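Local atomic coordinates of aldehyde dehydrogenase (Anabaena variabilis, PDB entry 4H7N), a protein that probably oxidises aldehydes to carboxylic acids with NAD+ as the electron acceptor. Residues V130-P135 with V157-S162; A239-S244 with I272-S277; T262-L267 with E364-I369; L392-F397 with R409-G414. One frame throughout, in Å; residues are numbered along the deposited sequence.

Interaction 1. Residues V130-P135 with V157-S162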
loop_
_atom_site.group_PDB
_atom_site.type_symbol
_atom_site.label_atom_id
_atom_site.label_comp_id
_atom_site.label_asym_id
_atom_site.label_seq_id
_atom_site.Cartn_x
_atom_site.Cartn_y
_atom_site.Cartn_z
ATOM N N VAL A 130 -4.998 -10.846 9.837
ATOM C CA VAL A 130 -3.777 -10.039 9.757
ATOM C C VAL A 130 -2.708 -10.777 10.557
ATOM O O VAL A 130 -2.988 -11.270 11.700
ATOM C CB VAL A 130 -4.020 -8.624 10.334
ATOM C CG1 VAL A 130 -2.726 -7.852 10.430
ATOM C CG2 VAL A 130 -5.000 -7.880 9.454
ATOM N N GLY A 131 -1.546 -10.949 9.953
ATOM C CA GLY A 131 -0.353 -11.436 10.689
ATOM C C GLY A 131 0.601 -10.317 11.135
ATOM O O GLY A 131 0.969 -9.409 10.360
ATOM N N VAL A 132 0.981 -10.352 12.403
ATOM C CA VAL A 132 1.949 -9.419 12.937
ATOM C C VAL A 132 3.190 -10.134 13.421
ATOM O O VAL A 132 3.121 -11.046 14.250
ATOM C CB VAL A 132 1.338 -8.649 14.120
ATOM C CG1 VAL A 132 2.400 -7.802 14.806
ATOM C CG2 VAL A 132 0.205 -7.763 13.621
ATOM N N ILE A 133 4.342 -9.705 12.924
ATOM C CA ILE A 133 5.651 -10.246 13.348
ATOM C C ILE A 133 6.398 -9.094 13.932
ATOM O O ILE A 133 6.673 -8.105 13.208
ATOM C CB ILE A 133 6.417 -10.825 12.145
ATOM C CG1 ILE A 133 5.585 -11.960 11.539
ATOM C CG2 ILE A 133 7.813 -11.309 12.596
ATOM C CD1 ILE A 133 6.084 -12.479 10.198
ATOM N N SER A 134 6.699 -9.174 15.234
ATOM C CA SER A 134 7.192 -8.021 15.980
ATOM C C SER A 134 8.567 -8.332 16.647
ATOM O O SER A 134 8.869 -9.464 16.946
ATOM C CB SER A 134 6.154 -7.593 17.020
ATOM O OG SER A 134 5.840 -8.658 17.944
ATOM N N PRO A 135 9.384 -7.304 16.879
ATOM C CA PRO A 135 10.769 -7.464 17.321
ATOM C C PRO A 135 10.903 -7.470 18.822
ATOM O O PRO A 135 9.936 -7.223 19.549
ATOM C CB PRO A 135 11.466 -6.245 16.727
ATOM C CG PRO A 135 10.404 -5.172 16.769
ATOM C CD PRO A 135 9.071 -5.885 16.608
ATOM N N VAL A 157 -6.360 -11.156 14.377
ATOM C CA VAL A 157 -4.951 -10.880 14.297
ATOM C C VAL A 157 -4.182 -12.030 14.945
ATOM O O VAL A 157 -4.517 -12.437 16.084
ATOM C CB VAL A 157 -4.588 -9.577 15.023
ATOM C CG1 VAL A 157 -3.111 -9.281 14.849
ATOM C CG2 VAL A 157 -5.439 -8.402 14.559
ATOM N N VAL A 158 -3.207 -12.571 14.217
ATOM C CA VAL A 158 -2.220 -13.530 14.778
ATOM C C VAL A 158 -0.897 -12.817 15.020
ATOM O O VAL A 158 -0.311 -12.262 14.107
ATOM C CB VAL A 158 -1.971 -14.726 13.843
ATOM C CG1 VAL A 158 -1.050 -15.723 14.509
ATOM C CG2 VAL A 158 -3.254 -15.446 13.586
ATOM N N VAL A 159 -0.456 -12.778 16.255
ATOM C CA VAL A 159 0.714 -12.076 16.630
ATOM C C VAL A 159 1.826 -13.060 16.991
ATOM O O VAL A 159 1.627 -13.914 17.847
ATOM C CB VAL A 159 0.439 -11.180 17.892
ATOM C CG1 VAL A 159 1.695 -10.421 18.346
ATOM C CG2 VAL A 159 -0.691 -10.237 17.614
ATOM N N LYS A 160 2.976 -12.894 16.354
ATOM C CA LYS A 160 4.180 -13.702 16.573
ATOM C C LYS A 160 5.321 -12.798 17.019
ATOM O O LYS A 160 6.059 -12.236 16.202
ATOM C CB LYS A 160 4.621 -14.522 15.306
ATOM C CG LYS A 160 5.595 -15.602 15.778
ATOM C CD LYS A 160 6.767 -15.937 14.894
ATOM C CE LYS A 160 7.688 -14.772 14.618
ATOM N NZ LYS A 160 8.717 -14.741 15.622
ATOM N N PRO A 161 5.453 -12.615 18.317
ATOM C CA PRO A 161 6.600 -11.847 18.822
ATOM C C PRO A 161 7.916 -12.608 18.662
ATOM O O PRO A 161 7.899 -13.775 18.363
ATOM C CB PRO A 161 6.264 -11.599 20.302
ATOM C CG PRO A 161 4.898 -12.162 20.521
ATOM C CD PRO A 161 4.634 -13.157 19.415
ATOM N N SER A 162 9.029 -11.908 18.779
ATOM C CA SER A 162 10.366 -12.487 18.639
ATOM C C SER A 162 10.563 -13.472 19.741
ATOM O O SER A 162 10.200 -13.220 20.884
ATOM C CB SER A 162 11.456 -11.405 18.803
ATOM O OG SER A 162 12.784 -11.956 18.891
#
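Val-132 is tied to the neighbouring strand through both of its backbone polar atoms: its N donates to Val-158 O at 2.9 Å, and its O accepts from Lys-160 N at 2.8 Å. Val-158 N reaches Val-130 O just as tightly, whereas the bond from Ser-134 N to Lys-160 O stretches to 3.3 Å, its donor standing above the carbonyl plane. On the face of Val-130, Val-132, Val-157 and Val-159, Val-132 CG2 meets Val-157 CG1 at 3.8 Å, branch slanting over branch. On the other face Ile-133 CG2 lies 4.0 Å from Lys-160 CE. The lysine starts with CG anti to its backbone N (chi1 -164°), then bends at each later torsion, which curls NZ back to Pro-161 O at 3.0 Å; Gly-191 O is a second acceptor. An alanine here would probably leave the carbonyls of Pro-161 and Gly-191 without their shared donor and open a gap beside Ile-133. Farther out, Thr-147 and Leu-151 of helix 147-153 cover the valine face, while strand 205-209 bonds to the backbone of Gly-131 and Ile-133. Two adjacent parallel strands, 16° apart in direction and linked through helices 139-144 and 147-153, are characteristic of the Rossmann-like coenzyme-binding domain of aldehyde dehydrogenases.

Interaction 2. Residues A239-S244 with I272-S277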
loop_
_atom_site.group_PDB
_atom_site.type_symbol
_atom_site.label_atom_id
_atom_site.label_comp_id
_atom_site.label_asym_id
_atom_site.label_seq_id
_atom_site.Cartn_x
_atom_site.Cartn_y
_atom_site.Cartn_z
ATOM N N ALA A 239 21.122 13.302 13.520
ATOM C CA ALA A 239 20.827 14.619 14.103
ATOM C C ALA A 239 21.845 15.602 13.563
ATOM O O ALA A 239 23.054 15.297 13.514
ATOM C CB ALA A 239 20.890 14.545 15.645
ATOM N N ILE A 240 21.355 16.761 13.141
ATOM C CA ILE A 240 22.150 17.871 12.643
ATOM C C ILE A 240 21.964 18.998 13.664
ATOM O O ILE A 240 20.808 19.397 13.999
ATOM C CB ILE A 240 21.652 18.358 11.259
ATOM C CG1 ILE A 240 21.868 17.282 10.186
ATOM C CG2 ILE A 240 22.436 19.575 10.803
ATOM C CD1 ILE A 240 21.242 17.632 8.828
ATOM N N VAL A 241 23.092 19.511 14.131
ATOM C CA VAL A 241 23.142 20.627 15.104
ATOM C C VAL A 241 23.815 21.815 14.425
ATOM O O VAL A 241 25.040 21.807 14.175
ATOM C CB VAL A 241 23.928 20.238 16.370
ATOM C CG1 VAL A 241 23.896 21.376 17.379
ATOM C CG2 VAL A 241 23.314 19.001 17.002
ATOM N N LEU A 242 23.001 22.805 14.053
ATOM C CA LEU A 242 23.506 24.025 13.440
ATOM C C LEU A 242 24.106 24.950 14.471
ATOM O O LEU A 242 23.847 24.846 15.700
ATOM C CB LEU A 242 22.375 24.744 12.671
ATOM C CG LEU A 242 21.655 23.861 11.634
ATOM C CD1 LEU A 242 20.493 24.644 11.044
ATOM C CD2 LEU A 242 22.611 23.383 10.542
ATOM N N GLU A 243 24.873 25.901 13.934
ATOM C CA GLU A 243 25.685 26.810 14.719
ATOM C C GLU A 243 24.857 27.601 15.732
ATOM O O GLU A 243 25.331 27.837 16.830
ATOM C CB GLU A 243 26.352 27.773 13.726
ATOM C CG GLU A 243 27.429 28.639 14.296
ATOM C CD GLU A 243 28.279 29.218 13.165
ATOM O OE1 GLU A 243 27.716 29.883 12.258
ATOM O OE2 GLU A 243 29.494 28.960 13.154
ATOM N N SER A 244 23.640 28.012 15.342
ATOM C CA SER A 244 22.713 28.768 16.191
ATOM C C SER A 244 21.958 27.933 17.255
ATOM O O SER A 244 21.137 28.477 18.003
ATOM C CB SER A 244 21.661 29.452 15.307
ATOM O OG SER A 244 20.850 28.511 14.619
ATOM N N ILE A 272 25.561 11.891 14.403
ATOM C CA ILE A 272 25.420 13.244 14.884
ATOM C C ILE A 272 26.394 14.163 14.129
ATOM O O ILE A 272 27.617 13.893 14.106
ATOM C CB ILE A 272 25.700 13.290 16.389
ATOM C CG1 ILE A 272 24.709 12.391 17.144
ATOM C CG2 ILE A 272 25.515 14.703 16.884
ATOM C CD1 ILE A 272 25.252 11.966 18.517
ATOM N N TYR A 273 25.839 15.177 13.461
ATOM C CA TYR A 273 26.604 16.134 12.671
ATOM C C TYR A 273 26.499 17.496 13.339
ATOM O O TYR A 273 25.396 17.952 13.610
ATOM C CB TYR A 273 26.063 16.172 11.237
ATOM C CG TYR A 273 26.098 14.799 10.607
ATOM C CD1 TYR A 273 27.272 14.289 10.077
ATOM C CD2 TYR A 273 24.962 13.975 10.639
ATOM C CE1 TYR A 273 27.337 12.994 9.591
ATOM C CE2 TYR A 273 24.990 12.692 10.126
ATOM C CZ TYR A 273 26.185 12.203 9.611
ATOM O OH TYR A 273 26.179 10.948 9.104
ATOM N N VAL A 274 27.637 18.153 13.613
ATOM C CA VAL A 274 27.625 19.423 14.341
ATOM C C VAL A 274 28.469 20.470 13.627
ATOM O O VAL A 274 29.587 20.190 13.189
ATOM C CB VAL A 274 28.198 19.250 15.766
ATOM C CG1 VAL A 274 27.987 20.518 16.577
ATOM C CG2 VAL A 274 27.534 18.073 16.466
ATOM N N ALA A 275 27.927 21.676 13.523
ATOM C CA ALA A 275 28.660 22.804 12.948
ATOM C C ALA A 275 30.060 22.824 13.563
ATOM O O ALA A 275 30.195 22.750 14.812
ATOM C CB ALA A 275 27.941 24.097 13.274
ATOM N N GLU A 276 31.084 22.968 12.719
ATOM C CA GLU A 276 32.476 22.921 13.217
ATOM C C GLU A 276 32.809 23.920 14.322
ATOM O O GLU A 276 33.564 23.597 15.198
ATOM C CB GLU A 276 33.506 22.983 12.083
ATOM C CG GLU A 276 33.467 24.251 11.254
ATOM C CD GLU A 276 34.385 24.181 10.029
ATOM O OE1 GLU A 276 35.041 23.142 9.819
ATOM O OE2 GLU A 276 34.443 25.163 9.259
ATOM N N SER A 277 32.237 25.111 14.302
ATOM C CA SER A 277 32.512 26.093 15.351
ATOM C C SER A 277 31.926 25.724 16.719
ATOM O O SER A 277 32.325 26.314 17.724
ATOM C CB SER A 277 31.984 27.482 14.960
ATOM O OG SER A 277 30.568 27.449 14.794
HETATM O O HOH W 1 30.718 26.283 12.073
#
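Val-241 and Tyr-273 are joined in the parallel strand pair of a beta-alpha-beta unit, in which helix 247-259 connects strand 237-241 to strand 269-275. The strand part is tight. Tyr-273 N donates to Ala-239 O and Val-241 N to Tyr-273 O, each at 2.8 Å, and Ala-275 N closes the series on Val-241 O at 3.0 Å. Val-241 CB packs against Val-274 CG1, 4.1 Å away, on a face that Ile-254 of the crossover helix covers by touching Ala-239, Val-241 and Ile-272. The other face carries Ile-240 and Tyr-273 and is met by helix 378-386. There the tyrosine CG is anti to its carbonyl carbon (chi1 -57°), a setting that brings ring atom CD2 to 3.7 Å from Ala-239 O; its hydroxyl is hydrogen-bonded to His-356 and Arg-271. At the end of the second strand Ala-275 CB still lies 3.6 Å from Glu-243 N; beyond it the packing thins and the two chains meet through polar tips at the exposed surface. Glu-243, extended with CG anti to its backbone N, stretches across to Ser-277, whose OG donates to OE2; the modelled separation is very short and its exact value doubtful. Backing up that direct bond, one water accepts from Ser-277 N at 2.9 Å and donates to Glu-243 OE2 at 3.1 Å.

Interaction 3. Residues T262-L267 with E364-I369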
loop_
_atom_site.group_PDB
_atom_site.type_symbol
_atom_site.label_atom_id
_atom_site.label_comp_id
_atom_site.label_asym_id
_atom_site.label_seq_id
_atom_site.Cartn_x
_atom_site.Cartn_y
_atom_site.Cartn_z
ATOM N N THR A 262 18.972 1.663 25.762
ATOM C CA THR A 262 20.363 1.267 25.393
ATOM C C THR A 262 20.581 1.372 23.864
ATOM O O THR A 262 21.411 0.663 23.272
ATOM C CB THR A 262 20.707 -0.135 25.903
ATOM O OG1 THR A 262 20.297 -0.265 27.276
ATOM C CG2 THR A 262 22.204 -0.389 25.874
ATOM N N GLY A 263 19.826 2.264 23.239
ATOM C CA GLY A 263 19.979 2.482 21.797
ATOM C C GLY A 263 19.338 1.440 20.908
ATOM O O GLY A 263 19.498 1.496 19.693
ATOM N N GLN A 264 18.557 0.541 21.505
ATOM C CA GLN A 264 17.940 -0.584 20.813
ATOM C C GLN A 264 16.571 -0.138 20.308
ATOM O O GLN A 264 15.543 -0.434 20.901
ATOM C CB GLN A 264 17.814 -1.800 21.764
ATOM C CG GLN A 264 19.164 -2.252 22.290
ATOM C CD GLN A 264 19.057 -3.241 23.428
ATOM O OE1 GLN A 264 19.424 -4.411 23.275
ATOM N NE2 GLN A 264 18.559 -2.776 24.598
ATOM N N SER A 265 16.586 0.573 19.175
ATOM C CA SER A 265 15.411 1.200 18.652
ATOM C C SER A 265 15.691 1.621 17.222
ATOM O O SER A 265 16.743 2.219 16.936
ATOM C CB SER A 265 15.024 2.408 19.457
ATOM O OG SER A 265 13.924 3.051 18.936
ATOM N N CYS A 266 14.687 1.382 16.368
ATOM C CA CYS A 266 14.651 1.891 14.968
ATOM C C CYS A 266 14.844 3.422 14.942
ATOM O O CYS A 266 15.424 3.955 14.004
ATOM C CB CYS A 266 13.285 1.512 14.309
ATOM S SG CYS A 266 13.178 -0.280 14.070
ATOM N N LEU A 267 14.367 4.082 15.994
ATOM C CA LEU A 267 14.300 5.566 16.125
ATOM C C LEU A 267 15.442 6.181 16.899
ATOM O O LEU A 267 15.442 7.382 17.214
ATOM C CB LEU A 267 13.007 5.964 16.882
ATOM C CG LEU A 267 11.766 5.347 16.289
ATOM C CD1 LEU A 267 10.552 5.585 17.175
ATOM C CD2 LEU A 267 11.569 5.872 14.897
ATOM N N GLU A 364 23.100 -0.170 10.635
ATOM C CA GLU A 364 22.337 -0.020 11.855
ATOM C C GLU A 364 23.149 -0.620 13.008
ATOM O O GLU A 364 23.614 -1.755 12.922
ATOM C CB GLU A 364 20.937 -0.684 11.742
ATOM C CG GLU A 364 19.999 -0.409 12.939
ATOM C CD GLU A 364 18.491 -0.693 12.653
ATOM O OE1 GLU A 364 18.232 -1.784 12.071
ATOM O OE2 GLU A 364 17.584 0.165 13.000
ATOM N N THR A 365 23.306 0.147 14.068
ATOM C CA THR A 365 24.066 -0.296 15.251
ATOM C C THR A 365 23.137 -0.866 16.345
ATOM O O THR A 365 23.424 -1.909 16.942
ATOM C CB THR A 365 24.900 0.899 15.750
ATOM O OG1 THR A 365 25.770 1.336 14.692
ATOM C CG2 THR A 365 25.771 0.536 16.944
ATOM N N PHE A 366 22.002 -0.189 16.593
ATOM C CA PHE A 366 21.064 -0.634 17.619
ATOM C C PHE A 366 21.776 -0.720 18.980
ATOM O O PHE A 366 21.543 -1.654 19.753
ATOM C CB PHE A 366 20.483 -2.004 17.222
ATOM C CG PHE A 366 18.997 -2.044 17.145
ATOM C CD1 PHE A 366 18.317 -1.247 16.232
ATOM C CD2 PHE A 366 18.256 -2.864 18.003
ATOM C CE1 PHE A 366 16.926 -1.272 16.129
ATOM C CE2 PHE A 366 16.854 -2.888 17.904
ATOM C CZ PHE A 366 16.202 -2.110 16.967
ATOM N N GLY A 367 22.647 0.254 19.255
ATOM C CA GLY A 367 23.382 0.341 20.520
ATOM C C GLY A 367 23.500 1.780 20.995
ATOM O O GLY A 367 23.036 2.710 20.317
ATOM N N PRO A 368 24.142 2.000 22.165
ATOM C CA PRO A 368 24.105 3.340 22.755
ATOM C C PRO A 368 25.325 4.163 22.319
ATOM O O PRO A 368 26.060 4.714 23.151
ATOM C CB PRO A 368 24.140 3.039 24.250
ATOM C CG PRO A 368 25.036 1.840 24.347
ATOM C CD PRO A 368 24.772 1.033 23.074
ATOM N N ILE A 369 25.516 4.254 21.020
ATOM C CA ILE A 369 26.736 4.836 20.457
ATOM C C ILE A 369 26.446 6.188 19.824
ATOM O O ILE A 369 25.470 6.335 19.113
ATOM C CB ILE A 369 27.324 3.949 19.363
ATOM C CG1 ILE A 369 27.414 2.511 19.844
ATOM C CG2 ILE A 369 28.712 4.438 18.979
ATOM C CD1 ILE A 369 28.110 2.325 21.182
#
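Cys-266 and Phe-366 meet beside the predicted active site, where the cysteine side chain lies about 6 Å at nearest approach from that of Glu-232. The phenyl ring lies against the backbone of the cysteine loop: Ser-265 N sits 3.4 Å above the ring plane, over its centre, and Gln-264 CA makes a CH-pi contact over the same face, 27° off the ring normal. Ring atom CE1 comes within 3.5 Å of Cys-266 N. An unusual chi1 of -124° swings the ring against this loop. Both loops lead into adjacent parallel strands, 269-275 and 369-375, and each contains an inverse gamma turn, centred on Gln-264 and on Pro-368; Ser-265 OG adds an ST turn by accepting from Leu-267 N. An alanine in place of Phe-366 would probably leave the Gln-264 to Cys-266 backbone without its flat support and freer to shift. At the far end Gly-263 CA abuts Gly-367 O at 3.4 Å, a spot where a side chain on Gly-263 would collide with that oxygen. The Thr-262 methyl CG2 lies alongside Pro-368 CG, 3.9 Å away. Glu-270 holds the backbone N atoms of Thr-365 and Phe-366, while Phe-366 O is buried without a polar partner.

Interaction 4. Residues L392-F397 with R409-G414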
loop_
_atom_site.group_PDB
_atom_site.type_symbol
_atom_site.label_atom_id
_atom_site.label_comp_id
_atom_site.label_asym_id
_atom_site.label_seq_id
_atom_site.Cartn_x
_atom_site.Cartn_y
_atom_site.Cartn_z
ATOM N N LEU A 392 14.139 6.674 7.908
ATOM C CA LEU A 392 13.052 6.591 8.834
ATOM C C LEU A 392 12.797 7.964 9.475
ATOM O O LEU A 392 11.693 8.528 9.329
ATOM C CB LEU A 392 13.358 5.532 9.929
ATOM C CG LEU A 392 12.190 5.096 10.776
ATOM C CD1 LEU A 392 11.065 4.470 9.964
ATOM C CD2 LEU A 392 12.581 4.098 11.868
ATOM N N SER A 393 13.796 8.488 10.200
ATOM C CA SER A 393 13.636 9.797 10.839
ATOM C C SER A 393 14.935 10.575 10.879
ATOM O O SER A 393 15.990 10.063 10.523
ATOM C CB SER A 393 13.140 9.623 12.303
ATOM O OG SER A 393 12.719 8.291 12.572
ATOM N N ALA A 394 14.860 11.764 11.467
ATOM C CA ALA A 394 16.007 12.633 11.676
ATOM C C ALA A 394 15.667 13.752 12.657
ATOM O O ALA A 394 14.518 13.966 13.005
ATOM C CB ALA A 394 16.495 13.233 10.354
ATOM N N ALA A 395 16.679 14.477 13.070
ATOM C CA ALA A 395 16.487 15.649 13.931
ATOM C C ALA A 395 17.356 16.812 13.449
ATOM O O ALA A 395 18.500 16.588 13.018
ATOM C CB ALA A 395 16.811 15.303 15.354
ATOM N N VAL A 396 16.840 18.034 13.567
ATOM C CA VAL A 396 17.616 19.229 13.266
ATOM C C VAL A 396 17.409 20.232 14.372
ATOM O O VAL A 396 16.265 20.501 14.744
ATOM C CB VAL A 396 17.137 19.891 11.946
ATOM C CG1 VAL A 396 18.010 21.086 11.615
ATOM C CG2 VAL A 396 17.188 18.876 10.784
ATOM N N PHE A 397 18.507 20.824 14.840
ATOM C CA PHE A 397 18.522 21.804 15.896
ATOM C C PHE A 397 19.095 23.093 15.370
ATOM O O PHE A 397 20.163 23.128 14.728
ATOM C CB PHE A 397 19.383 21.369 17.080
ATOM C CG PHE A 397 18.883 20.161 17.790
ATOM C CD1 PHE A 397 19.148 18.902 17.291
ATOM C CD2 PHE A 397 18.152 20.282 18.969
ATOM C CE1 PHE A 397 18.676 17.783 17.927
ATOM C CE2 PHE A 397 17.699 19.159 19.635
ATOM C CZ PHE A 397 17.976 17.910 19.108
ATOM N N ARG A 409 13.520 20.115 5.567
ATOM C CA ARG A 409 12.853 19.868 4.307
ATOM C C ARG A 409 13.762 19.248 3.236
ATOM O O ARG A 409 13.255 18.712 2.277
ATOM C CB ARG A 409 12.214 21.153 3.760
ATOM C CG ARG A 409 11.052 21.637 4.626
ATOM C CD ARG A 409 10.451 22.938 4.094
ATOM N NE ARG A 409 9.588 23.559 5.108
ATOM C CZ ARG A 409 9.775 24.764 5.659
ATOM N NH1 ARG A 409 10.822 25.556 5.329
ATOM N NH2 ARG A 409 8.883 25.197 6.558
ATOM N N GLN A 410 15.082 19.269 3.429
ATOM C CA GLN A 410 16.026 18.644 2.478
ATOM C C GLN A 410 16.330 17.213 2.765
ATOM O O GLN A 410 17.037 16.562 1.989
ATOM C CB GLN A 410 17.327 19.427 2.453
ATOM C CG GLN A 410 17.099 20.825 1.945
ATOM C CD GLN A 410 18.362 21.646 1.930
ATOM O OE1 GLN A 410 19.335 21.290 1.267
ATOM N NE2 GLN A 410 18.368 22.734 2.666
ATOM N N LEU A 411 15.797 16.692 3.876
ATOM C CA LEU A 411 16.208 15.381 4.291
ATOM C C LEU A 411 15.249 14.306 3.796
ATOM O O LEU A 411 14.045 14.485 3.864
ATOM C CB LEU A 411 16.295 15.335 5.818
ATOM C CG LEU A 411 17.254 16.350 6.446
ATOM C CD1 LEU A 411 17.244 16.152 7.975
ATOM C CD2 LEU A 411 18.662 16.125 5.914
ATOM N N ASN A 412 15.797 13.191 3.344
ATOM C CA ASN A 412 15.036 12.050 2.887
ATOM C C ASN A 412 14.579 11.125 4.045
ATOM O O ASN A 412 14.980 9.988 4.132
ATOM C CB ASN A 412 15.883 11.267 1.850
ATOM C CG ASN A 412 16.296 12.127 0.659
ATOM O OD1 ASN A 412 15.551 12.997 0.206
ATOM N ND2 ASN A 412 17.504 11.916 0.180
ATOM N N ALA A 413 13.677 11.606 4.889
ATOM C CA ALA A 413 13.160 10.848 6.027
ATOM C C ALA A 413 11.742 11.206 6.305
ATOM O O ALA A 413 11.316 12.335 6.040
ATOM C CB ALA A 413 14.012 11.100 7.271
ATOM N N GLY A 414 11.000 10.261 6.874
ATOM C CA GLY A 414 9.574 10.447 7.084
ATOM C C GLY A 414 9.200 11.412 8.192
ATOM O O GLY A 414 8.225 12.139 8.077
#
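Leu-411 CD1 is the methyl on which the apolar centre turns, touching Ala-394 CB at 3.8 Å and Val-396 CG2 at 3.9 Å. With CG anti to the carbonyl carbon (chi1 -58°), the leucine sends this branch toward the strand, meeting the valine at a slant. Ile-416 of the next strand and Ala-404, Val-407 and Ala-408 of helix 401-408 enlarge the cluster. Two residues on, Ala-413 CB presses on the backbone, 3.8 Å from Ser-393 C. Strand 393-397, helix 401-408 and strand 415-418 form a beta-alpha-beta unit at the edge, within this chain, of a largely parallel sheet, and residues 409-414 are its return from helix to strand. An inverse gamma turn centred on Asn-412 bends this return, and Asn-386 holds it from outside, accepting from Asn-412 N and donating to Gln-410 O. Toward the polar edge, Gly-414 N donates to Leu-392 O at 3.1 Å; at 129° that bond is weak. The side chain of Ser-393, which leaves the strand away from this loop, bonds through OG to Asp-237. Beyond the loop lies the second subunit: Gln-457 of that chain donates through NE2 to Ala-413 O, and Gly-414 also makes backbone bonds across the interface.

In the fold
Interaction 1 belongs to a different sheet from interactions 2 and 4, its centre about 39 Å from that of interaction 2. Interactions 2 and 4 share one sheet: strands 237-241 and 393-397 are neighbours, probably bonded from Ile-240 N to Ala-395 O at 2.9 Å and from Phe-397 N to Ile-240 O at 2.8 Å. Interaction 3 touches interaction 4 where Cys-266 O packs on Leu-392 CD2, 3.6 Å away, and comes within about 6 Å of interaction 1 at nearest atoms. Three contacts thus converge on the predicted active-site Glu-232, whose side chain lies about 8, 6 and 4 Å from those of Pro-135, Cys-266 and Leu-392; interaction 2 lies away from it.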